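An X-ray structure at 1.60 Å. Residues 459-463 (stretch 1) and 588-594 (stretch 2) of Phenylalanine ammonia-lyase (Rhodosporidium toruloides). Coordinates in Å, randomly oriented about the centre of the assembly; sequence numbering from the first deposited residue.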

# COMPACT_ATOMS: atom_id res chain seq x y z
N GLU B 459 -0.59 0.24 43.00
CA GLU B 459 -0.33 -0.63 44.14
C GLU B 459 0.56 -1.78 43.70
O GLU B 459 1.22 -1.68 42.65
CB GLU B 459 -1.64 -1.07 44.81
CG GLU B 459 -2.45 0.13 45.41
CD GLU B 459 -1.83 0.72 46.66
OE1 GLU B 459 -1.04 0.02 47.37
OE2 GLU B 459 -2.17 1.87 46.99
N ASP B 460 0.65 -2.84 44.50
CA ASP B 460 1.59 -3.94 44.15
C ASP B 460 1.34 -4.50 42.75
O ASP B 460 0.21 -4.88 42.43
CB ASP B 460 1.55 -5.06 45.19
CG ASP B 460 2.47 -4.81 46.39
OD1 ASP B 460 3.20 -3.81 46.47
OD2 ASP B 460 2.46 -5.67 47.28
N PRO B 461 2.38 -4.52 41.90
CA PRO B 461 2.24 -4.95 40.52
C PRO B 461 1.95 -6.42 40.36
O PRO B 461 1.52 -6.84 39.28
CB PRO B 461 3.58 -4.58 39.88
CG PRO B 461 4.33 -3.82 40.82
CD PRO B 461 3.71 -3.92 42.16
N SER B 462 2.22 -7.23 41.38
CA SER B 462 1.92 -8.66 41.29
C SER B 462 0.47 -8.96 41.02
O SER B 462 0.15 -10.00 40.42
CB SER B 462 2.39 -9.44 42.50
OG SER B 462 1.81 -8.98 43.66
N LEU B 463 -0.39 -8.02 41.35
CA LEU B 463 -1.85 -8.20 41.16
C LEU B 463 -2.50 -7.01 40.51
O LEU B 463 -3.68 -6.77 40.64
CB LEU B 463 -2.55 -8.59 42.47
CG LEU B 463 -2.26 -10.03 42.93
CD1 LEU B 463 -2.86 -10.32 44.30
CD2 LEU B 463 -2.81 -11.05 41.94
N THR B 588 13.88 -1.56 40.05
CA THR B 588 13.02 -2.48 40.77
C THR B 588 11.58 -1.99 40.81
O THR B 588 10.81 -2.38 41.69
CB THR B 588 13.54 -2.70 42.18
OG1 THR B 588 13.62 -1.46 42.87
CG2 THR B 588 14.96 -3.31 42.09
N ASN B 589 11.18 -1.28 39.77
CA ASN B 589 9.85 -0.73 39.67
C ASN B 589 8.75 -1.77 39.34
O ASN B 589 7.56 -1.43 39.35
CB ASN B 589 9.82 0.49 38.73
CG ASN B 589 10.46 0.20 37.34
OD1 ASN B 589 11.35 -0.67 37.20
ND2 ASN B 589 10.02 0.96 36.30
N SER B 590 9.16 -3.04 39.12
CA SER B 590 8.21 -4.16 39.00
C SER B 590 8.11 -5.01 40.25
O SER B 590 7.41 -6.00 40.21
CB SER B 590 8.55 -5.07 37.83
OG SER B 590 8.62 -4.30 36.63
N TYR B 591 8.86 -4.68 41.32
CA TYR B 591 8.81 -5.40 42.57
C TYR B 591 7.67 -4.91 43.41
O TYR B 591 7.36 -3.71 43.42
CB TYR B 591 10.08 -5.15 43.40
CG TYR B 591 11.36 -5.86 43.01
CD1 TYR B 591 12.20 -6.36 44.00
CD2 TYR B 591 11.78 -5.97 41.69
CE1 TYR B 591 13.37 -6.98 43.70
CE2 TYR B 591 13.00 -6.60 41.39
CZ TYR B 591 13.77 -7.09 42.41
OH TYR B 591 14.96 -7.74 42.22
N ASP B 592 7.09 -5.84 44.17
CA ASP B 592 6.14 -5.51 45.19
C ASP B 592 6.85 -4.69 46.30
O ASP B 592 8.09 -4.72 46.44
CB ASP B 592 5.52 -6.76 45.72
CG ASP B 592 4.39 -7.31 44.81
OD1 ASP B 592 4.12 -6.76 43.73
OD2 ASP B 592 3.78 -8.33 45.20
N LEU B 593 6.05 -3.93 47.04
CA LEU B 593 6.57 -2.89 47.91
C LEU B 593 7.55 -3.41 48.96
O LEU B 593 8.65 -2.90 49.10
CB LEU B 593 5.43 -2.14 48.56
CG LEU B 593 5.82 -1.03 49.52
CD1 LEU B 593 6.47 0.08 48.76
CD2 LEU B 593 4.62 -0.51 50.33
N VAL B 594 7.15 -4.46 49.66
CA VAL B 594 7.98 -4.96 50.74
C VAL B 594 9.33 -5.51 50.22
O VAL B 594 10.38 -5.06 50.67
CB VAL B 594 7.23 -5.99 51.57
CG1 VAL B 594 8.16 -6.69 52.60
CG2 VAL B 594 6.08 -5.27 52.29
O HOH W 1 4.30 -5.59 49.31

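Two aspartates organise this contact, Asp-592 accepting two hydrogen bonds from the other stretch and Asp-460 one, and the CA atoms of Asp-460 and Asp-592 are 4.9 Å apart, the closest pair across the stretches. The segments are far apart in sequence, and the surface they bury together is small, 254 Å².

Asp-592 reaches into the short 3-10 segment of stretch 1. Its CA-to-CB bond points sideways, but with chi1 at -80° (m) the carboxylate comes nearer and receives two hydrogen bonds from a single residue. The backbone N of Ser-462 donates to Asp-592 OD1 at 3.1 Å, and Ser-462 OG donates to Asp-592 OD2 at 2.6 Å. The p rotamer of the serine sets its hydroxyl beside its own amide, so one residue offers two donors to the two oxygens of one carboxylate. This uses the amide of the second residue of the 3-10 segment, where the only backbone bond within the stretch is a weak one, from Leu-463 N to Asp-460 O at 3.4 Å.

Asp-460 returns the arrangement with different donors. Asp-460 OD1 accepts from the backbone N of Leu-593 at 2.9 Å, with a good N-H...O angle of 158°. Asp-460 OD2 accepts from the oxygen of water 1 at 2.7 Å, and the oxygen of water 1 accepts from Val-594 N at 3.1 Å. Asp-460 therefore serves two consecutive amides in the first turn of a helix, one directly and one through water. Asp-592 holds the N-cap position but makes no capping bond with its side chain, which is committed to Ser-462 instead.

The cost of this exchange is the approach of two like charges: Asp-460 OD2 and Asp-592 OD2 lie 3.6 Å apart. Each of these oxygens nevertheless has a donor of its own, the water for the first and the serine hydroxyl for the second.

Pro-461 packs beside the polar bonds, against the carbonyls of Ser-590 and Tyr-591. Its CA-to-CB bond points toward stretch 2, Pro-461 CD packs 3.3 Å from Asp-592 OD1, and Pro-461 CG lies 3.8 Å from Ser-590 O. Pro-461 N is 3.4 Å from Asp-592 OD1 but has no hydrogen to give; the bond to that oxygen comes from the next residue's amide. The proline faces the end of a type I turn running from Thr-588 to Tyr-591, closed by Tyr-591 N donating to Thr-588 O at 3.0 Å.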